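Local coordinates for protein putative beta-glucosidase (Bifidobacterium adolescentis, PDB 5WAB) that hydrolyses beta-glucosidic linkages as a family 3 glycoside hydrolase and probably also releases terminal arabinopyranosyl groups from ginsenosides, at residues P129-A132 against G133-V137; A175-E178 against I179-A183; K358-F362 against L363-A367; V307-Q310 against A311-S315; D283-N286 against K287-A291. All coordinates share one frame; numbering follows the deposited sequence.

Interaction 1. Residues P129-A132 against G133-V137; sequences PYLA and GHEAV
Two nitrogens of H134 converge on the carbonyl oxygen of Y130: the backbone N, in the ordinary i to i+4 bond of a helix, and the imidazole ND1, 3.0 Å from Y130 O. The second bond is clearly bent, and the oxygen lies 28° out of the imidazole plane; the same ring also stacks face to face on the ring of Y130, the planes only 15° apart and the centroids separated by 3.6 Å. The overlap is not centred alike for both rings: Y130 CZ sits over the middle of the imidazole, whereas H134 CE1 lies toward the rim of the phenol ring, 3.2 Å from Y130 CE2. The phenol ring, its CG opposite the backbone N (chi1 -176°), runs along the helix to where H134 can cover it. H134 also stacks on H186, while F605 touches both Y130 and H134. On the neighbouring flank of the helix, L131 CG lies 3.5 Å from E135 OE1, and E135 OE2 takes a weak bond from W81 N. The Y130-H134 pair thus illustrates an i to i+4 aromatic stack on helix 129-144, the helical limb of a beta-alpha-beta crossover joining strands 102-106 and 149-155 in the TIM-barrel-type domain of family 3.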
# COMPACT_ATOMS: atom_id res chain seq x y z
N PRO A 129 0.13 -9.17 -0.90
CA PRO A 129 1.08 -8.75 -1.95
C PRO A 129 0.42 -8.44 -3.29
O PRO A 129 0.82 -7.47 -3.95
CB PRO A 129 2.06 -9.93 -2.04
CG PRO A 129 1.28 -11.10 -1.53
CD PRO A 129 0.36 -10.57 -0.48
N TYR A 130 -0.59 -9.21 -3.70
CA TYR A 130 -1.21 -8.97 -5.00
C TYR A 130 -1.90 -7.61 -5.04
O TYR A 130 -1.78 -6.87 -6.02
CB TYR A 130 -2.22 -10.07 -5.32
CG TYR A 130 -2.85 -9.96 -6.70
CD1 TYR A 130 -3.93 -9.13 -6.92
CD2 TYR A 130 -2.38 -10.72 -7.76
CE1 TYR A 130 -4.52 -9.03 -8.17
CE2 TYR A 130 -2.97 -10.63 -9.01
CZ TYR A 130 -4.04 -9.78 -9.21
OH TYR A 130 -4.63 -9.67 -10.46
N LEU A 131 -2.66 -7.29 -3.99
CA LEU A 131 -3.36 -6.02 -3.95
C LEU A 131 -2.39 -4.85 -3.96
O LEU A 131 -2.59 -3.86 -4.68
CB LEU A 131 -4.25 -5.97 -2.71
CG LEU A 131 -5.13 -4.73 -2.53
CD1 LEU A 131 -6.20 -4.65 -3.61
CD2 LEU A 131 -5.76 -4.71 -1.14
N ALA A 132 -1.32 -4.94 -3.16
CA ALA A 132 -0.35 -3.84 -3.10
C ALA A 132 0.31 -3.61 -4.46
O ALA A 132 0.49 -2.47 -4.88
CB ALA A 132 0.70 -4.14 -2.03
N GLY A 133 0.68 -4.69 -5.15
CA GLY A 133 1.35 -4.54 -6.43
C GLY A 133 0.42 -4.00 -7.51
O GLY A 133 0.80 -3.11 -8.27
N HIS A 134 -0.79 -4.54 -7.58
CA HIS A 134 -1.73 -4.12 -8.62
C HIS A 134 -2.40 -2.78 -8.32
O HIS A 134 -3.05 -2.22 -9.21
CB HIS A 134 -2.78 -5.20 -8.85
CG HIS A 134 -2.24 -6.43 -9.52
ND1 HIS A 134 -1.27 -7.23 -8.95
CD2 HIS A 134 -2.52 -6.97 -10.73
CE1 HIS A 134 -0.98 -8.22 -9.78
NE2 HIS A 134 -1.72 -8.09 -10.86
N GLU A 135 -2.24 -2.25 -7.11
CA GLU A 135 -2.69 -0.90 -6.81
C GLU A 135 -1.57 0.12 -7.00
O GLU A 135 -1.71 1.07 -7.78
CB GLU A 135 -3.23 -0.82 -5.39
CG GLU A 135 -4.62 -1.39 -5.23
CD GLU A 135 -5.18 -1.15 -3.86
OE1 GLU A 135 -4.42 -1.32 -2.87
OE2 GLU A 135 -6.37 -0.78 -3.76
N ALA A 136 -0.45 -0.07 -6.30
CA ALA A 136 0.60 0.93 -6.30
C ALA A 136 1.27 1.10 -7.65
O ALA A 136 1.94 2.12 -7.87
CB ALA A 136 1.64 0.59 -5.24
N VAL A 137 1.09 0.15 -8.57
CA VAL A 137 1.65 0.28 -9.91
C VAL A 137 1.08 1.51 -10.61
O VAL A 137 1.73 2.09 -11.49
CB VAL A 137 1.41 -1.00 -10.73
CG1 VAL A 137 -0.08 -1.20 -10.97
CG2 VAL A 137 2.17 -0.96 -12.06
O HOH W 1 1.37 -7.79 -6.89

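Interaction 2. Residues A175-E178 against I179-A183; sequences ALRE and IYFPA
The ring of F181 lies against the carbonyl of L176, with F181 CG 3.1 Å from L176 O, and this is where the contact is tightest. The same oxygen receives F181 N in a weak bond bent to 124°. Above one face of the phenyl ring, toward its rim, stands L176 CB, and L176 CD2 reaches F181 CE1 and CZ; R177 CD comes instead to the ring's edge, 4.0 Å from F181 CD2. F181 CG stands beside its own backbone N (chi1 -80°), which folds the ring back toward the preceding turn. Backbone bonding is shared out unusually: A175 O takes I179 N at 2.9 Å and, weakly, Y180 N, a bond that spans five residues like that from F181 to L176. This is a wider, pi-type turn in the last part of helix 173-180, near the junction with helix 182-190 in the barrel domain. P182 has no N-H to continue the pattern; its CG rests instead 3.1 Å from R177 O and 3.2 Å from E178 O. Two side-chain pairs are looser: A175 CB approaches Y180 CE2 only to 4.3 Å, and L176 CD2 stays 4.5 Å from Y180 CB, although I179 CG2 sits over the centre of the Y180 ring. P182 is partly exposed, unlike its buried neighbours. The charged ends look elsewhere: the guanidinium of R177 pairs with E222 and meets W630 in a cation-pi contact, while E178 OE2 accepts from W630 N and forms a salt bridge with R174.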
# COMPACT_ATOMS: atom_id res chain seq x y z
N ALA A 175 8.50 -17.13 2.37
CA ALA A 175 7.82 -15.91 2.80
C ALA A 175 8.34 -14.70 2.04
O ALA A 175 7.55 -13.82 1.67
CB ALA A 175 7.98 -15.73 4.32
N LEU A 176 9.64 -14.65 1.78
CA LEU A 176 10.19 -13.58 0.95
C LEU A 176 9.60 -13.62 -0.45
O LEU A 176 9.14 -12.60 -0.98
CB LEU A 176 11.72 -13.69 0.89
CG LEU A 176 12.53 -13.13 2.05
CD1 LEU A 176 13.98 -13.51 1.88
CD2 LEU A 176 12.39 -11.61 2.13
N ARG A 177 9.58 -14.80 -1.07
CA ARG A 177 9.13 -14.92 -2.46
C ARG A 177 7.63 -14.71 -2.60
O ARG A 177 7.17 -14.16 -3.61
CB ARG A 177 9.52 -16.29 -3.01
CG ARG A 177 11.01 -16.52 -3.12
CD ARG A 177 11.59 -15.71 -4.24
NE ARG A 177 12.99 -16.04 -4.48
CZ ARG A 177 13.69 -15.60 -5.52
NH1 ARG A 177 13.12 -14.80 -6.41
NH2 ARG A 177 14.96 -15.95 -5.66
N GLU A 178 6.83 -15.14 -1.62
CA GLU A 178 5.38 -15.09 -1.77
C GLU A 178 4.73 -13.88 -1.11
O GLU A 178 3.65 -13.47 -1.54
CB GLU A 178 4.73 -16.36 -1.21
CG GLU A 178 5.14 -17.65 -1.91
CD GLU A 178 4.27 -18.83 -1.52
OE1 GLU A 178 3.11 -18.60 -1.12
OE2 GLU A 178 4.75 -19.98 -1.59
N ILE A 179 5.34 -13.30 -0.07
CA ILE A 179 4.73 -12.21 0.69
C ILE A 179 5.41 -10.87 0.40
O ILE A 179 4.76 -9.93 -0.05
CB ILE A 179 4.73 -12.51 2.21
CG1 ILE A 179 4.06 -13.85 2.51
CG2 ILE A 179 4.07 -11.37 2.96
CD1 ILE A 179 2.61 -13.95 2.08
N TYR A 180 6.71 -10.77 0.64
CA TYR A 180 7.37 -9.47 0.67
C TYR A 180 7.96 -9.06 -0.67
O TYR A 180 8.26 -7.87 -0.86
CB TYR A 180 8.46 -9.48 1.75
CG TYR A 180 7.87 -9.85 3.10
CD1 TYR A 180 7.24 -8.89 3.88
CD2 TYR A 180 7.90 -11.16 3.55
CE1 TYR A 180 6.67 -9.22 5.09
CE2 TYR A 180 7.33 -11.51 4.78
CZ TYR A 180 6.71 -10.53 5.54
OH TYR A 180 6.14 -10.84 6.75
N PHE A 181 8.07 -9.98 -1.63
CA PHE A 181 8.61 -9.67 -2.95
C PHE A 181 7.54 -9.38 -4.00
O PHE A 181 7.73 -8.45 -4.80
CB PHE A 181 9.50 -10.81 -3.45
CG PHE A 181 10.89 -10.80 -2.87
CD1 PHE A 181 11.31 -9.76 -2.06
CD2 PHE A 181 11.76 -11.85 -3.11
CE1 PHE A 181 12.60 -9.75 -1.52
CE2 PHE A 181 13.04 -11.85 -2.57
CZ PHE A 181 13.46 -10.80 -1.78
N PRO A 182 6.42 -10.13 -4.08
CA PRO A 182 5.55 -10.04 -5.28
C PRO A 182 5.09 -8.63 -5.64
O PRO A 182 4.92 -8.35 -6.83
CB PRO A 182 4.37 -10.94 -4.92
CG PRO A 182 4.96 -11.96 -4.04
CD PRO A 182 5.95 -11.21 -3.19
N ALA A 183 4.84 -7.76 -4.66
CA ALA A 183 4.46 -6.39 -4.98
C ALA A 183 5.60 -5.65 -5.67
O ALA A 183 5.38 -4.93 -6.66
CB ALA A 183 4.03 -5.65 -3.72

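Interaction 3. Residues K358-F362 against L363-A367; sequences KMTSF and LDTLA
An N-cap starts helix 362-368, in which S361 OG accepts from D364 N across 3.3 Å in an almost straight bond of 173°. The helix belongs to the C-terminal domain, where it links the parallel strands 334-337 and 373-376 in a beta-alpha-beta crossover. The hydroxyl of S361 sits between its backbone N and carbonyl carbon (chi1 68°), turned to the first helical turn. S361 N donates to a water that also lies beside D364 OD2, though that second separation is too short to be relied on. S361 O is gripped twice by T365, from opposite faces of its plane: by N at 2.9 Å and by OG1 at 2.7 Å. Beyond the cap, L366 CG stands over one face of the F362 ring, toward its rim, in a CH-pi contact 4.3 Å from the centroid, and L366 CD1 reaches F362 CE2 at 3.5 Å. The same ring meets F407, L480 and I484. Trading the F362 ring for the methyl of an alanine would probably leave L366 without its aromatic platform and open a gap beside F407. On the outer flank, T360 CG2 touches D364 CB and T365 OG1, each at 3.5 Å.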
# COMPACT_ATOMS: atom_id res chain seq x y z
N LYS A 358 -5.15 23.73 -1.05
CA LYS A 358 -6.39 24.14 -0.41
C LYS A 358 -6.87 23.00 0.48
O LYS A 358 -6.78 21.83 0.10
CB LYS A 358 -7.46 24.50 -1.45
CG LYS A 358 -7.87 23.35 -2.37
CD LYS A 358 -8.70 23.84 -3.54
CE LYS A 358 -7.87 24.71 -4.46
NZ LYS A 358 -8.70 25.39 -5.48
N MET A 359 -7.35 23.34 1.67
CA MET A 359 -7.93 22.34 2.55
C MET A 359 -9.13 22.96 3.25
O MET A 359 -9.01 24.04 3.84
CB MET A 359 -6.90 21.83 3.56
CG MET A 359 -7.36 20.61 4.34
SD MET A 359 -8.15 21.00 5.90
CE MET A 359 -6.84 21.89 6.74
N THR A 360 -10.27 22.28 3.19
CA THR A 360 -11.49 22.72 3.85
C THR A 360 -12.00 21.61 4.75
O THR A 360 -12.25 20.49 4.29
CB THR A 360 -12.57 23.11 2.82
OG1 THR A 360 -12.09 24.20 2.01
CG2 THR A 360 -13.85 23.53 3.52
N SER A 361 -12.15 21.91 6.03
CA SER A 361 -12.58 20.91 6.99
C SER A 361 -14.02 20.49 6.73
O SER A 361 -14.73 21.06 5.90
CB SER A 361 -12.44 21.46 8.41
OG SER A 361 -13.37 22.50 8.64
N PHE A 362 -14.45 19.47 7.46
CA PHE A 362 -15.82 18.99 7.33
C PHE A 362 -16.81 20.06 7.79
O PHE A 362 -17.87 20.24 7.18
CB PHE A 362 -16.01 17.70 8.11
CG PHE A 362 -17.36 17.06 7.91
CD1 PHE A 362 -17.67 16.42 6.72
CD2 PHE A 362 -18.32 17.10 8.91
CE1 PHE A 362 -18.90 15.83 6.53
CE2 PHE A 362 -19.56 16.51 8.73
CZ PHE A 362 -19.85 15.87 7.53
N LEU A 363 -16.46 20.78 8.86
CA LEU A 363 -17.33 21.85 9.35
C LEU A 363 -17.48 22.96 8.32
O LEU A 363 -18.60 23.37 7.99
CB LEU A 363 -16.78 22.40 10.67
CG LEU A 363 -17.00 21.57 11.93
CD1 LEU A 363 -16.54 22.34 13.15
CD2 LEU A 363 -18.46 21.15 12.07
N ASP A 364 -16.36 23.48 7.82
CA ASP A 364 -16.42 24.51 6.80
C ASP A 364 -17.09 24.01 5.53
O ASP A 364 -17.67 24.80 4.78
CB ASP A 364 -15.03 25.05 6.50
CG ASP A 364 -14.44 25.82 7.66
OD1 ASP A 364 -15.22 26.25 8.54
OD2 ASP A 364 -13.20 25.98 7.71
N THR A 365 -17.04 22.70 5.27
CA THR A 365 -17.72 22.17 4.09
C THR A 365 -19.23 22.24 4.27
O THR A 365 -19.95 22.70 3.38
CB THR A 365 -17.28 20.73 3.81
OG1 THR A 365 -15.87 20.70 3.53
CG2 THR A 365 -18.02 20.18 2.61
N LEU A 366 -19.73 21.82 5.43
CA LEU A 366 -21.16 21.91 5.69
C LEU A 366 -21.62 23.37 5.74
O LEU A 366 -22.71 23.70 5.26
CB LEU A 366 -21.53 21.19 6.98
CG LEU A 366 -21.31 19.68 6.96
CD1 LEU A 366 -21.98 19.04 8.16
CD2 LEU A 366 -21.80 19.06 5.66
N ALA A 367 -20.80 24.24 6.32
CA ALA A 367 -21.14 25.66 6.37
C ALA A 367 -21.25 26.25 4.97
O ALA A 367 -22.23 26.93 4.64
CB ALA A 367 -20.11 26.42 7.20
O HOH W 2 -11.66 24.33 6.79

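Interaction 4. Residues V307-Q310 against A311-S315; sequences VAHQ and AAIES
Q310 NE2 donates to E314 OE2 over 2.7 Å, the bond reaching the anti lone pair of the carboxylate. The acceptor lies in the amide plane of Q310, yet amide and carboxylate are turned nearly at right angles, 80° apart. A bend at chi2 (61°) brings the Q310 amide round to its partner one turn on. The other carboxylate oxygen, E314 OE1, is engaged by K607 in a salt bridge and weakly by N82, so both oxygens of this buried acid are provided for. The backbone is equally well served as helix 301-313 runs out. E314 N still bonds to Q310 O at 3.2 Å, but S315 N turns to A312 O. A311 O is taken instead by the hydroxyl S315 OG, also at 2.7 Å, which stands in for a backbone donor. Van der Waals contact is slighter: I313 CD1 approaches H309 CE1 to 3.8 Å. Around this turn, L85 and V89 of helix 83-99 pack on one flank, and P478 and A479 of helix 476-484 touch H309, A312 and I313. With one oxygen held by a neutral amide and the other by a lysine, E314 is likely to stay ionised despite its burial.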
# COMPACT_ATOMS: atom_id res chain seq x y z
N VAL A 307 -8.94 15.68 -8.53
CA VAL A 307 -8.43 14.31 -8.47
C VAL A 307 -8.32 13.86 -7.02
O VAL A 307 -8.70 12.74 -6.68
CB VAL A 307 -7.09 14.22 -9.22
CG1 VAL A 307 -6.47 12.83 -9.07
CG2 VAL A 307 -7.29 14.54 -10.70
N ALA A 308 -7.83 14.75 -6.15
CA ALA A 308 -7.78 14.45 -4.72
C ALA A 308 -9.18 14.29 -4.13
O ALA A 308 -9.38 13.50 -3.21
CB ALA A 308 -7.02 15.55 -3.98
N HIS A 309 -10.15 15.05 -4.65
CA HIS A 309 -11.53 14.90 -4.20
C HIS A 309 -12.05 13.50 -4.52
O HIS A 309 -12.63 12.83 -3.66
CB HIS A 309 -12.40 15.98 -4.84
CG HIS A 309 -13.81 16.03 -4.31
ND1 HIS A 309 -14.23 15.26 -3.25
CD2 HIS A 309 -14.88 16.75 -4.71
CE1 HIS A 309 -15.51 15.50 -3.02
NE2 HIS A 309 -15.93 16.40 -3.89
N GLN A 310 -11.86 13.06 -5.77
CA GLN A 310 -12.32 11.72 -6.14
C GLN A 310 -11.50 10.64 -5.44
O GLN A 310 -12.05 9.63 -4.99
CB GLN A 310 -12.26 11.54 -7.66
CG GLN A 310 -12.76 10.18 -8.13
CD GLN A 310 -14.23 9.92 -7.76
OE1 GLN A 310 -15.03 10.85 -7.65
NE2 GLN A 310 -14.58 8.66 -7.55
N ALA A 311 -10.18 10.84 -5.33
CA ALA A 311 -9.36 9.89 -4.59
C ALA A 311 -9.78 9.81 -3.13
O ALA A 311 -9.69 8.74 -2.51
CB ALA A 311 -7.88 10.27 -4.71
N ALA A 312 -10.20 10.94 -2.55
CA ALA A 312 -10.64 10.92 -1.16
C ALA A 312 -11.95 10.18 -1.00
O ALA A 312 -12.15 9.46 -0.01
CB ALA A 312 -10.75 12.35 -0.62
N ILE A 313 -12.87 10.35 -1.95
CA ILE A 313 -14.16 9.66 -1.89
C ILE A 313 -13.96 8.15 -1.83
O ILE A 313 -14.59 7.45 -1.02
CB ILE A 313 -15.04 10.06 -3.08
CG1 ILE A 313 -15.49 11.51 -2.95
CG2 ILE A 313 -16.23 9.13 -3.21
CD1 ILE A 313 -16.41 11.97 -4.06
N GLU A 314 -13.08 7.62 -2.68
CA GLU A 314 -12.86 6.19 -2.76
C GLU A 314 -11.86 5.66 -1.72
O GLU A 314 -11.45 4.50 -1.81
CB GLU A 314 -12.42 5.82 -4.17
CG GLU A 314 -13.46 6.23 -5.19
CD GLU A 314 -13.28 5.54 -6.52
OE1 GLU A 314 -12.79 4.40 -6.56
OE2 GLU A 314 -13.65 6.16 -7.54
N SER A 315 -11.49 6.47 -0.74
CA SER A 315 -10.63 6.02 0.34
C SER A 315 -11.40 5.62 1.59
O SER A 315 -10.78 5.22 2.58
CB SER A 315 -9.61 7.10 0.68
OG SER A 315 -8.72 7.30 -0.40

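Interaction 5. Residues D283-N286 against K287-A291; sequences DLVN and KTRSA
Regular helical bonding carries D283-N286 into K287-A291, K287 N reaching D283 O and T288 N reaching L284 O, until the backbone of T288 departs from it with phi at -100°. R289 N then lies close to V285 O but at a poor angle for a bond, and makes a weak one to N286 O. A water enters the next step: it donates to N286 O and accepts from S290 N, 2.7 Å away, bridging the i to i+4 pair. At the same turn T288 OG1 lies 3.0 Å from L284 O and 3.2 Å from V285 O, and the geometry leaves open which of the two receives its proton. The side chains of N286 and R289 run side by side, pointing the same way. R289 addresses N286 OD1 side-on, with NH2 at 2.8 Å and NE at 3.2 Å, and the oxygen lies at the edge of the guanidinium, in its plane. The amide plane is turned 40° from it. A bend at chi3 (-59°) swings the guanidinium back over the turn, where NH2 also meets V285 CG1 and donates to G36 O. A leucine in place of R289 would probably leave N286 OD1 and G36 O without these donors and the asparagine amide able to turn. V285 touches P38, and V285 and T288 both meet Y40, just ahead of barrel strand 41-44. Two N-H donors on one neutral oxygen probably limit the rotation of both groups; a neutral amide supplies no counter-charge to the arginine.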
# COMPACT_ATOMS: atom_id res chain seq x y z
N ASP A 283 21.73 7.39 -17.28
CA ASP A 283 20.47 7.04 -17.92
C ASP A 283 19.28 7.65 -17.19
O ASP A 283 18.30 8.05 -17.83
CB ASP A 283 20.30 5.52 -17.97
CG ASP A 283 21.27 4.85 -18.93
OD1 ASP A 283 21.70 5.51 -19.89
OD2 ASP A 283 21.60 3.67 -18.71
N LEU A 284 19.35 7.73 -15.86
CA LEU A 284 18.28 8.37 -15.10
C LEU A 284 18.13 9.83 -15.49
O LEU A 284 17.01 10.32 -15.68
CB LEU A 284 18.54 8.24 -13.60
CG LEU A 284 17.51 8.96 -12.74
CD1 LEU A 284 16.12 8.41 -12.99
CD2 LEU A 284 17.89 8.87 -11.28
N VAL A 285 19.24 10.55 -15.59
CA VAL A 285 19.19 11.94 -16.02
C VAL A 285 18.58 12.05 -17.41
O VAL A 285 17.73 12.90 -17.67
CB VAL A 285 20.59 12.58 -15.95
CG1 VAL A 285 20.61 13.92 -16.68
CG2 VAL A 285 21.00 12.79 -14.49
N ASN A 286 18.99 11.16 -18.33
CA ASN A 286 18.46 11.21 -19.69
C ASN A 286 16.98 10.85 -19.72
O ASN A 286 16.22 11.41 -20.53
CB ASN A 286 19.28 10.30 -20.60
CG ASN A 286 20.68 10.85 -20.86
OD1 ASN A 286 20.88 12.06 -20.87
ND2 ASN A 286 21.65 9.96 -21.07
N LYS A 287 16.54 9.92 -18.87
CA LYS A 287 15.12 9.57 -18.82
C LYS A 287 14.27 10.74 -18.33
O LYS A 287 13.13 10.90 -18.78
CB LYS A 287 14.90 8.36 -17.91
CG LYS A 287 15.39 7.04 -18.48
CD LYS A 287 15.16 5.91 -17.49
CE LYS A 287 15.77 4.60 -17.99
NZ LYS A 287 15.59 3.48 -17.02
N THR A 288 14.81 11.56 -17.43
CA THR A 288 14.07 12.66 -16.83
C THR A 288 14.40 14.01 -17.47
O THR A 288 13.84 15.02 -17.05
CB THR A 288 14.36 12.73 -15.34
OG1 THR A 288 15.75 12.99 -15.14
CG2 THR A 288 14.02 11.40 -14.68
N ARG A 289 15.28 14.03 -18.47
CA ARG A 289 15.78 15.29 -19.02
C ARG A 289 14.67 16.10 -19.66
O ARG A 289 14.55 17.31 -19.43
CB ARG A 289 16.89 15.01 -20.04
CG ARG A 289 17.56 16.26 -20.61
CD ARG A 289 18.63 15.90 -21.64
NE ARG A 289 19.66 15.05 -21.06
CZ ARG A 289 20.76 15.50 -20.47
NH1 ARG A 289 20.98 16.81 -20.37
NH2 ARG A 289 21.64 14.65 -19.96
N SER A 290 13.85 15.45 -20.49
CA SER A 290 12.81 16.17 -21.21
C SER A 290 11.86 16.89 -20.26
O SER A 290 11.56 18.07 -20.44
CB SER A 290 12.04 15.21 -22.12
OG SER A 290 11.30 15.92 -23.10
N ALA A 291 11.36 16.18 -19.24
CA ALA A 291 10.41 16.81 -18.32
C ALA A 291 11.05 17.96 -17.56
O ALA A 291 10.36 18.94 -17.23
CB ALA A 291 9.85 15.77 -17.36
O HOH W 3 14.28 12.93 -21.22

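Interactions 1 and 2 are buried, on helices of the barrel domain that also meet the fibronectin-like part of the chain, and they touch, P129 CG packing on E178 O at 3.3 Å. Both rely on aromatic rings, stacked in one and folded over a carbonyl in the other. Interaction 4 is also buried, yet polar at its key pair, and sits on the helix that meets both helix 83-99 and helix 476-484. The latter also covers F362 and T365 of interaction 3, the centres of interactions 3 and 4 being about 15 Å apart. Interactions 3 and 5 are only partly buried; a water bonds to backbone atoms in both, as it does in the buried interaction 1.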